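Local structure of putative Lipoprotein (Clostridium perfringens, 5J7R) at residues 61-66 with 74-79; 99-104 with 140-145. The protein is of unknown function but carries a sporulation and spore germination family domain and is probably a membrane-anchored lipoprotein. All blocks are in the same frame, centred on the assembly; numbering follows the deposited sequence.

Contact 1 folds the chain after helix 51-65 back against the end of that helix, whereas contact 2 joins the loop before helix 107-121 to the loop region after strand 129-134. Their centres lie about 14 Å apart, and in sequence contact 1 closes before contact 2 opens. Pro78 connects them: its CG lies 3.4 Å from Glu100 O and 4.0 Å from Val103 CG1. Helix 107-121 is a shared support, with Thr113 and Ile117 meeting contact 1 and Glu110 meeting contact 2. A second subunit reaches contact 1 but not contact 2.

Contact 1: residues 61-66 with 74-79; sequences QALIQG and APILPK
Ile64 lays its CG1 branch across the CD1 methyl of Leu77, 3.8 Å away, and so joins the last turn of helix 51-65 to the returning segment 74-79. The other branch of Ile64 has a different neighbour: with CG2 anti to the backbone N, this methyl rests 3.9 Å from Lys79 O and 4.1 Å from Pro78 O, an apolar group set against two carbonyls. One residue earlier, Leu63 presents both of its methyls to the tip of Ile76. CD1 of Ile76 lies 4.0 Å from Leu63 CD2 and almost as near to Leu63 CD1; an extended chi2 of 175° carries it there. Ile76 also packs on Ile117 of helix 107-121 and on Tyr30 of the second subunit, which places this end of the contact at a subunit interface. At Gly66, with phi of 91°, the chain leaves the helix. A water donates to Ile64 O at 2.9 Å and to Leu77 O at 2.8 Å, linking the backbones where no direct hydrogen bond does. The contact therefore rests on apolar packing, supplemented by one water that bridges a carbonyl on each side.

Contact 2: residues 99-104 with 140-145; sequences KEAIVN and DSLGGN
Leu142 O is approached by two neighbouring groups of segment 99-104: Val103 N donates a weak, bent hydrogen bond at 3.2 Å, with an angle of 133° at the hydrogen, and Ile102 CA adds a C-H...O contact at 3.5 Å. The accepting residue belongs to an ST motif in which Ser141 OG takes a hydrogen bond from Gly144 N at 2.8 Å, drawing residues 141-144 into a compact turn. The example illustrates how two segments without regular strand structure can be joined, if modestly, through their backbones. In return, Gly143 CA points a hydrogen at Val103 O, 3.3 Å away and nearly straight at 170°, so a C-H...O contact answers the single weak hydrogen bond. Val103 O and Leu142 O, both acceptors, lie 2.9 Å apart without a bond, an approach that probably costs some electrostatic energy.

The side chain of Leu142 supplies the apolar part of the contact. Its CG lies anti to the carbonyl carbon (chi1 -71°), and its CD2 methyl reaches CG1 of Ile102 at 4.1 Å and CB of Ala101 at 4.2 Å. The Ile102 and Leu142 side chains cross at about a right angle. Leu142 is buried, further covered by Ile148 and by Glu110 of helix 107-121, while Ile102 remains largely on the surface.

Glu110 also ties the turn to that helix: its OE2 hydrogen-bonds Gly143 N and its OE1 hydrogen-bonds Asn145 N, so one carboxylate holds the amides of Gly143 and of the residue after the turn. The arrangement joins the connection entering helix 107-121 to the region beyond strand 129-134. The CG2 methyl of Ile102 also lies against the accepting carbonyl, 3.5 Å from Leu142 O.

Contact 1: residues 61-66 with 74-79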
loop_
_atom_site.group_PDB
_atom_site.type_symbol
_atom_site.label_atom_id
_atom_site.label_comp_id
_atom_site.label_asym_id
_atom_site.label_seq_id
_atom_site.Cartn_x
_atom_site.Cartn_y
_atom_site.Cartn_z
ATOM N N GLN A 61 9.392 4.100 10.573
ATOM C CA GLN A 61 10.585 4.803 10.073
ATOM C C GLN A 61 10.337 6.267 10.251
ATOM O O GLN A 61 11.245 7.015 10.560
ATOM C CB GLN A 61 10.815 4.593 8.556
ATOM C CG GLN A 61 12.290 4.469 8.178
ATOM C CD GLN A 61 12.968 3.183 8.621
ATOM O OE1 GLN A 61 13.950 3.240 9.355
ATOM N NE2 GLN A 61 12.458 2.030 8.199
ATOM N N ALA A 62 9.095 6.673 9.998
ATOM C CA ALA A 62 8.708 8.071 10.122
ATOM C C ALA A 62 8.794 8.564 11.572
ATOM O O ALA A 62 9.180 9.702 11.808
ATOM C CB ALA A 62 7.318 8.302 9.552
ATOM N N LEU A 63 8.448 7.708 12.524
ATOM C CA LEU A 63 8.541 8.059 13.952
ATOM C C LEU A 63 10.001 8.252 14.360
ATOM O O LEU A 63 10.316 9.164 15.103
ATOM C CB LEU A 63 7.885 6.987 14.849
ATOM C CG LEU A 63 6.381 6.809 14.755
ATOM C CD1 LEU A 63 5.928 5.639 15.608
ATOM C CD2 LEU A 63 5.646 8.074 15.174
ATOM N N ILE A 64 10.876 7.381 13.870
ATOM C CA ILE A 64 12.311 7.457 14.168
ATOM C C ILE A 64 12.915 8.740 13.601
ATOM O O ILE A 64 13.779 9.333 14.226
ATOM C CB ILE A 64 13.066 6.231 13.621
ATOM C CG1 ILE A 64 12.634 4.974 14.387
ATOM C CG2 ILE A 64 14.574 6.410 13.783
ATOM C CD1 ILE A 64 13.136 3.673 13.790
ATOM N N GLN A 65 12.477 9.155 12.418
ATOM C CA GLN A 65 12.980 10.399 11.817
ATOM C C GLN A 65 12.651 11.605 12.695
ATOM O O GLN A 65 13.348 12.614 12.634
ATOM C CB GLN A 65 12.439 10.601 10.400
ATOM C CG GLN A 65 12.987 9.596 9.396
ATOM C CD GLN A 65 12.325 9.700 8.028
ATOM O OE1 GLN A 65 11.701 10.707 7.713
ATOM N NE2 GLN A 65 12.477 8.659 7.201
ATOM N N GLY A 66 11.589 11.491 13.498
ATOM C CA GLY A 66 11.193 12.554 14.407
ATOM C C GLY A 66 10.203 13.559 13.853
ATOM O O GLY A 66 9.876 13.543 12.662
ATOM N N ALA A 74 8.090 16.777 20.408
ATOM C CA ALA A 74 9.374 16.167 20.740
ATOM C C ALA A 74 9.434 14.720 20.250
ATOM O O ALA A 74 8.394 14.063 20.115
ATOM C CB ALA A 74 9.602 16.209 22.236
ATOM N N PRO A 75 10.650 14.217 19.969
ATOM C CA PRO A 75 10.786 12.831 19.507
ATOM C C PRO A 75 10.440 11.799 20.592
ATOM O O PRO A 75 10.481 12.113 21.795
ATOM C CB PRO A 75 12.272 12.724 19.132
ATOM C CG PRO A 75 12.942 13.829 19.877
ATOM C CD PRO A 75 11.938 14.934 19.928
ATOM N N ILE A 76 10.087 10.596 20.145
ATOM C CA ILE A 76 9.735 9.476 21.029
ATOM C C ILE A 76 10.784 8.355 21.041
ATOM O O ILE A 76 10.744 7.489 21.914
ATOM C CB ILE A 76 8.338 8.890 20.711
ATOM C CG1 ILE A 76 8.250 8.371 19.272
ATOM C CG2 ILE A 76 7.275 9.953 20.956
ATOM C CD1 ILE A 76 6.942 7.682 18.966
ATOM N N LEU A 77 11.698 8.373 20.074
ATOM C CA LEU A 77 12.786 7.396 19.976
ATOM C C LEU A 77 14.056 8.136 19.586
ATOM O O LEU A 77 13.974 9.169 18.927
ATOM C CB LEU A 77 12.494 6.332 18.906
ATOM C CG LEU A 77 11.371 5.318 19.137
ATOM C CD1 LEU A 77 11.094 4.521 17.874
ATOM C CD2 LEU A 77 11.708 4.397 20.303
ATOM N N PRO A 78 15.233 7.629 20.001
ATOM C CA PRO A 78 16.494 8.274 19.612
ATOM C C PRO A 78 16.655 8.341 18.089
ATOM O O PRO A 78 16.238 7.420 17.383
ATOM C CB PRO A 78 17.552 7.359 20.220
ATOM C CG PRO A 78 16.882 6.784 21.412
ATOM C CD PRO A 78 15.463 6.558 20.985
ATOM N N LYS A 79 17.255 9.422 17.601
ATOM C CA LYS A 79 17.432 9.626 16.164
ATOM C C LYS A 79 18.308 8.560 15.495
ATOM O O LYS A 79 18.054 8.178 14.351
ATOM C CB LYS A 79 17.924 11.045 15.876
ATOM C CG LYS A 79 17.937 11.350 14.373
ATOM C CD LYS A 79 17.528 12.790 14.065
ATOM C CE LYS A 79 17.776 13.182 12.628
ATOM N NZ LYS A 79 17.488 14.620 12.378
HETATM O O HOH W 1 13.233 10.761 16.748
#

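Contact 2: residues 99-104 with 140-145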
loop_
_atom_site.group_PDB
_atom_site.type_symbol
_atom_site.label_atom_id
_atom_site.label_comp_id
_atom_site.label_asym_id
_atom_site.label_seq_id
_atom_site.Cartn_x
_atom_site.Cartn_y
_atom_site.Cartn_z
ATOM N N LYS A 99 19.956 -1.658 19.109
ATOM C CA LYS A 99 20.369 -1.348 20.490
ATOM C C LYS A 99 20.242 0.152 20.862
ATOM O O LYS A 99 20.028 0.486 22.027
ATOM C CB LYS A 99 21.817 -1.819 20.689
ATOM C CG LYS A 99 22.447 -1.582 22.049
ATOM C CD LYS A 99 23.928 -1.957 22.020
ATOM C CE LYS A 99 24.626 -1.872 23.371
ATOM N NZ LYS A 99 25.971 -2.526 23.346
ATOM N N GLU A 100 20.364 1.044 19.875
ATOM C CA GLU A 100 20.266 2.500 20.113
ATOM C C GLU A 100 18.927 2.934 20.722
ATOM O O GLU A 100 18.849 3.990 21.326
ATOM C CB GLU A 100 20.529 3.307 18.830
ATOM C CG GLU A 100 21.969 3.297 18.316
ATOM C CD GLU A 100 22.449 1.954 17.786
ATOM O OE1 GLU A 100 23.674 1.753 17.764
ATOM O OE2 GLU A 100 21.614 1.096 17.406
ATOM N N ALA A 101 17.892 2.118 20.562
ATOM C CA ALA A 101 16.568 2.435 21.113
ATOM C C ALA A 101 16.520 2.363 22.635
ATOM O O ALA A 101 15.655 2.976 23.252
ATOM C CB ALA A 101 15.513 1.509 20.523
ATOM N N ILE A 102 17.444 1.604 23.230
ATOM C CA ILE A 102 17.504 1.447 24.683
ATOM C C ILE A 102 18.358 2.565 25.280
ATOM O O ILE A 102 19.569 2.608 25.066
ATOM C CB ILE A 102 18.068 0.064 25.093
ATOM C CG1 ILE A 102 17.186 -1.057 24.522
ATOM C CG2 ILE A 102 18.144 -0.056 26.617
ATOM C CD1 ILE A 102 17.691 -2.463 24.803
ATOM N N VAL A 103 17.705 3.469 26.011
ATOM C CA VAL A 103 18.360 4.603 26.679
ATOM C C VAL A 103 17.652 4.862 28.002
ATOM O O VAL A 103 16.598 4.287 28.268
ATOM C CB VAL A 103 18.333 5.899 25.828
ATOM C CG1 VAL A 103 19.175 5.737 24.569
ATOM C CG2 VAL A 103 16.906 6.305 25.470
ATOM N N ASN A 104 18.249 5.701 28.844
ATOM C CA ASN A 104 17.630 6.049 30.123
ATOM C C ASN A 104 16.539 7.053 29.905
ATOM O O ASN A 104 16.829 8.133 29.409
ATOM C CB ASN A 104 18.625 6.746 31.060
ATOM C CG ASN A 104 19.622 5.791 31.653
ATOM O OD1 ASN A 104 19.735 4.644 31.217
ATOM N ND2 ASN A 104 20.343 6.250 32.663
ATOM N N ASP A 140 13.382 -6.529 28.406
ATOM C CA ASP A 140 12.545 -6.183 29.546
ATOM C C ASP A 140 12.017 -4.750 29.452
ATOM O O ASP A 140 10.860 -4.516 29.780
ATOM C CB ASP A 140 13.293 -6.405 30.877
ATOM C CG ASP A 140 13.769 -7.847 31.061
ATOM O OD1 ASP A 140 13.520 -8.699 30.177
ATOM O OD2 ASP A 140 14.406 -8.128 32.103
ATOM N N SER A 141 12.838 -3.806 28.982
ATOM C CA SER A 141 12.415 -2.398 28.900
ATOM C C SER A 141 13.312 -1.521 28.021
ATOM O O SER A 141 14.500 -1.802 27.863
ATOM C CB SER A 141 12.408 -1.801 30.320
ATOM O OG SER A 141 11.923 -0.467 30.330
ATOM N N LEU A 142 12.736 -0.461 27.451
ATOM C CA LEU A 142 13.500 0.491 26.638
ATOM C C LEU A 142 14.107 1.567 27.513
ATOM O O LEU A 142 15.300 1.849 27.428
ATOM C CB LEU A 142 12.628 1.185 25.590
ATOM C CG LEU A 142 12.120 0.383 24.407
ATOM C CD1 LEU A 142 11.278 1.291 23.526
ATOM C CD2 LEU A 142 13.274 -0.207 23.613
ATOM N N GLY A 143 13.256 2.179 28.333
ATOM C CA GLY A 143 13.646 3.258 29.234
ATOM C C GLY A 143 13.981 2.855 30.643
ATOM O O GLY A 143 14.728 3.553 31.300
ATOM N N GLY A 144 13.401 1.748 31.106
ATOM C CA GLY A 144 13.630 1.243 32.449
ATOM C C GLY A 144 12.357 1.193 33.291
ATOM O O GLY A 144 12.272 0.414 34.243
ATOM N N ASN A 145 11.350 1.988 32.928
ATOM C CA ASN A 145 10.100 2.045 33.722
ATOM C C ASN A 145 8.912 1.197 33.253
ATOM O O ASN A 145 7.887 1.156 33.929
ATOM C CB ASN A 145 9.616 3.493 33.806
ATOM C CG ASN A 145 10.719 4.470 34.218
ATOM O OD1 ASN A 145 11.116 4.470 35.371
ATOM N ND2 ASN A 145 11.167 5.353 33.305
#